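Local coordinates for protein lectin (Trichosanthes anguina, PDB 4HR6) that binds galactose-type sugars as a seed lectin through its beta-trefoil domains, in a nontoxic three-chain homologue of type II ribosome-inactivating proteins, at residues 7-12 / 45-50. Sequence-based numbering, arbitrary orientation.
Sequences TRTTRI and KWTFHS
Ile-12 connects the rings of Trp-46 and Phe-48 on one face of this antiparallel pairing of strands 7-10 and 46-49: its CD1 lies over a face of the indole, 4.1 Å from Trp-46 CG, and 4.0 Å from Phe-48 CZ. Thr-10 CG2 touches the same phenyl ring at Phe-48 CE1, 3.9 Å away. Phe-48 forms a hydrogen-bonded pair with Arg-8, its N 2.8 Å from Arg-8 O, and Trp-46 does the same with Thr-10, where Thr-10 N reaches Trp-46 O at 2.7 Å.

The other face is more polar. Thr-9 and Thr-47 form a non-hydrogen-bonded pair, and each sets its hydroxyl anti to its own carbonyl carbon (chi1 -66° and -61°), which brings Thr-9 OG1 within 2.7 Å of Thr-47 OG1 in a hydrogen bond. Thr-7 runs alongside His-49, its CG2 methyl in van der Waals contact with His-49 ND1 at 3.3 Å.

Trp-46 NE1 is hydrogen-bonded to Val-20 O, and the Trp-46 side chain lies about 10 Å from the bound galactoside. In this beta-trefoil lectin domain, strand 54-56 flanks 46-49 and strand 130-131 flanks 7-13. From the neighbouring lectin chain, Leu-166 packs on Phe-48, Phe-167 O accepts Arg-8 NH1, and Asp-184 takes Arg-8 NH2 in a salt bridge and Thr-10 OG1 in a hydrogen bond.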
ATOM      1  N   THR C   7       3.464   7.085  22.417  1.00 42.89           N
ATOM      2  CA  THR C   7       4.214   5.845  22.501  1.00 46.65           C
ATOM      3  C   THR C   7       3.416   4.702  21.884  1.00 46.49           C
ATOM      4  O   THR C   7       2.188   4.748  21.838  1.00 48.04           O
ATOM      5  CB  THR C   7       4.524   5.443  23.963  1.00 51.38           C
ATOM      6  OG1 THR C   7       3.322   4.992  24.590  1.00 50.60           O
ATOM      7  CG2 THR C   7       5.109   6.601  24.772  1.00 52.72           C
ATOM      8  N   ARG C   8       4.117   3.663  21.439  1.00 45.43           N
ATOM      9  CA  ARG C   8       3.472   2.466  20.885  1.00 43.02           C
ATOM     10  C   ARG C   8       4.270   1.217  21.210  1.00 42.45           C
ATOM     11  O   ARG C   8       5.499   1.258  21.259  1.00 41.17           O
ATOM     12  CB  ARG C   8       3.347   2.579  19.361  1.00 42.87           C
ATOM     13  CG  ARG C   8       2.085   3.270  18.862  1.00 41.43           C
ATOM     14  CD  ARG C   8       0.826   2.466  19.113  1.00 39.01           C
ATOM     15  NE  ARG C   8       0.974   1.026  18.927  1.00 42.26           N
ATOM     16  CZ  ARG C   8       1.187   0.406  17.758  1.00 45.23           C
ATOM     17  NH1 ARG C   8       1.350   1.094  16.628  1.00 40.02           N
ATOM     18  NH2 ARG C   8       1.279  -0.919  17.728  1.00 44.71           N
ATOM     19  N   THR C   9       3.560   0.111  21.388  1.00 39.85           N
ATOM     20  CA  THR C   9       4.179  -1.174  21.664  1.00 43.37           C
ATOM     21  C   THR C   9       3.891  -2.118  20.514  1.00 40.58           C
ATOM     22  O   THR C   9       2.733  -2.368  20.195  1.00 40.14           O
ATOM     23  CB  THR C   9       3.647  -1.744  22.995  1.00 43.12           C
ATOM     24  OG1 THR C   9       4.091  -0.887  24.046  1.00 45.62           O
ATOM     25  CG2 THR C   9       4.160  -3.134  23.258  1.00 45.03           C
ATOM     26  N   THR C  10       4.943  -2.635  19.886  1.00 44.94           N
ATOM     27  CA  THR C  10       4.789  -3.536  18.725  1.00 46.39           C
ATOM     28  C   THR C  10       5.884  -4.630  18.691  1.00 51.53           C
ATOM     29  O   THR C  10       6.613  -4.810  19.674  1.00 50.88           O
ATOM     30  CB  THR C  10       4.804  -2.703  17.431  1.00 43.38           C
ATOM     31  OG1 THR C  10       4.461  -3.518  16.304  1.00 45.95           O
ATOM     32  CG2 THR C  10       6.149  -2.064  17.221  1.00 42.89           C
ATOM     33  N   ARG C  11       5.988  -5.358  17.573  1.00 50.53           N
ATOM     34  CA  ARG C  11       7.103  -6.292  17.353  1.00 50.66           C
ATOM     35  C   ARG C  11       8.018  -5.794  16.248  1.00 52.79           C
ATOM     36  O   ARG C  11       7.654  -4.918  15.450  1.00 49.04           O
ATOM     37  CB  ARG C  11       6.603  -7.698  17.016  1.00 51.13           C
ATOM     38  CG  ARG C  11       5.917  -8.404  18.178  1.00 49.68           C
ATOM     39  CD  ARG C  11       4.650  -9.120  17.753  1.00 50.68           C
ATOM     40  NE  ARG C  11       4.789 -10.562  17.750  1.00 52.91           N
ATOM     41  CZ  ARG C  11       3.920 -11.411  17.211  1.00 51.24           C
ATOM     42  NH1 ARG C  11       2.829 -10.978  16.597  1.00 48.47           N
ATOM     43  NH2 ARG C  11       4.161 -12.717  17.280  1.00 57.51           N
ATOM     44  N   ILE C  12       9.232  -6.337  16.242  1.00 50.08           N
ATOM     45  CA  ILE C  12      10.191  -6.087  15.179  1.00 49.27           C
ATOM     46  C   ILE C  12      10.568  -7.450  14.624  1.00 51.56           C
ATOM     47  O   ILE C  12      11.109  -8.287  15.353  1.00 51.59           O
ATOM     48  CB  ILE C  12      11.443  -5.369  15.691  1.00 48.50           C
ATOM     49  CG1 ILE C  12      11.050  -4.157  16.531  1.00 48.63           C
ATOM     50  CG2 ILE C  12      12.337  -4.947  14.530  1.00 49.82           C
ATOM     51  CD1 ILE C  12      12.226  -3.360  17.041  1.00 45.65           C
ATOM     52  N   LYS C  45       8.106  -7.823  22.923  1.00 57.72           N
ATOM     53  CA  LYS C  45       7.385  -6.563  22.792  1.00 56.13           C
ATOM     54  C   LYS C  45       8.392  -5.439  22.862  1.00 55.45           C
ATOM     55  O   LYS C  45       9.248  -5.420  23.742  1.00 53.95           O
ATOM     56  CB  LYS C  45       6.367  -6.361  23.914  1.00 58.46           C
ATOM     57  CG  LYS C  45       5.414  -7.517  24.152  1.00 61.75           C
ATOM     58  CD  LYS C  45       4.363  -7.657  23.069  1.00 64.93           C
ATOM     59  CE  LYS C  45       3.284  -8.642  23.509  1.00 65.85           C
ATOM     60  NZ  LYS C  45       2.820  -9.511  22.389  1.00 66.03           N
ATOM     61  N   TRP C  46       8.291  -4.504  21.930  1.00 54.58           N
ATOM     62  CA  TRP C  46       9.148  -3.333  21.913  1.00 51.91           C
ATOM     63  C   TRP C  46       8.286  -2.083  21.885  1.00 52.11           C
ATOM     64  O   TRP C  46       7.301  -1.998  21.138  1.00 48.09           O
ATOM     65  CB  TRP C  46      10.091  -3.382  20.717  1.00 52.49           C
ATOM     66  CG  TRP C  46      11.108  -4.469  20.851  1.00 54.37           C
ATOM     67  CD1 TRP C  46      10.993  -5.748  20.413  1.00 53.94           C
ATOM     68  CD2 TRP C  46      12.383  -4.376  21.504  1.00 55.17           C
ATOM     69  NE1 TRP C  46      12.123  -6.460  20.733  1.00 55.21           N
ATOM     70  CE2 TRP C  46      12.991  -5.646  21.409  1.00 55.70           C
ATOM     71  CE3 TRP C  46      13.069  -3.344  22.159  1.00 54.81           C
ATOM     72  CZ2 TRP C  46      14.264  -5.917  21.943  1.00 54.49           C
ATOM     73  CZ3 TRP C  46      14.336  -3.611  22.687  1.00 57.42           C
ATOM     74  CH2 TRP C  46      14.919  -4.892  22.570  1.00 54.35           C
ATOM     75  N   THR C  47       8.678  -1.120  22.712  1.00 53.13           N
ATOM     76  CA  THR C  47       7.927   0.096  22.908  1.00 49.99           C
ATOM     77  C   THR C  47       8.759   1.268  22.436  1.00 48.81           C
ATOM     78  O   THR C  47       9.889   1.461  22.891  1.00 50.78           O
ATOM     79  CB  THR C  47       7.527   0.258  24.384  1.00 50.27           C
ATOM     80  OG1 THR C  47       6.707  -0.851  24.759  1.00 48.88           O
ATOM     81  CG2 THR C  47       6.729   1.559  24.619  1.00 50.09           C
ATOM     82  N   PHE C  48       8.185   2.042  21.515  1.00 46.05           N
ATOM     83  CA  PHE C  48       8.832   3.220  20.941  1.00 43.56           C
ATOM     84  C   PHE C  48       8.297   4.474  21.630  1.00 45.00           C
ATOM     85  O   PHE C  48       7.091   4.591  21.841  1.00 45.37           O
ATOM     86  CB  PHE C  48       8.528   3.303  19.433  1.00 42.43           C
ATOM     87  CG  PHE C  48       9.194   2.229  18.609  1.00 38.62           C
ATOM     88  CD1 PHE C  48       8.797   0.910  18.712  1.00 38.64           C
ATOM     89  CD2 PHE C  48      10.209   2.553  17.724  1.00 37.95           C
ATOM     90  CE1 PHE C  48       9.419  -0.077  17.954  1.00 40.54           C
ATOM     91  CE2 PHE C  48      10.836   1.576  16.965  1.00 36.85           C
ATOM     92  CZ  PHE C  48      10.438   0.264  17.075  1.00 37.28           C
ATOM     93  N   HIS C  49       9.188   5.409  21.961  1.00 48.15           N
ATOM     94  CA  HIS C  49       8.825   6.624  22.683  1.00 50.52           C
ATOM     95  C   HIS C  49       9.181   7.842  21.869  1.00 50.97           C
ATOM     96  O   HIS C  49       9.954   7.743  20.934  1.00 53.49           O
ATOM     97  CB  HIS C  49       9.571   6.682  24.019  1.00 53.35           C
ATOM     98  CG  HIS C  49       9.095   5.673  25.009  1.00 52.07           C
ATOM     99  ND1 HIS C  49       8.103   5.945  25.926  1.00 54.02           N
ATOM    100  CD2 HIS C  49       9.449   4.384  25.204  1.00 53.72           C
ATOM    101  CE1 HIS C  49       7.874   4.868  26.655  1.00 55.63           C
ATOM    102  NE2 HIS C  49       8.682   3.908  26.240  1.00 57.78           N
ATOM    103  N   SER C  50       8.644   8.996  22.255  1.00 55.04           N
ATOM    104  CA  SER C  50       8.991  10.278  21.620  1.00 59.95           C
ATOM    105  C   SER C  50      10.465  10.698  21.833  1.00 63.32           C
ATOM    106  O   SER C  50      10.953  11.617  21.170  1.00 63.96           O
ATOM    107  CB  SER C  50       8.054  11.381  22.121  1.00 60.50           C
ATOM    108  OG  SER C  50       6.713  10.923  22.144  1.00 65.51           O
TER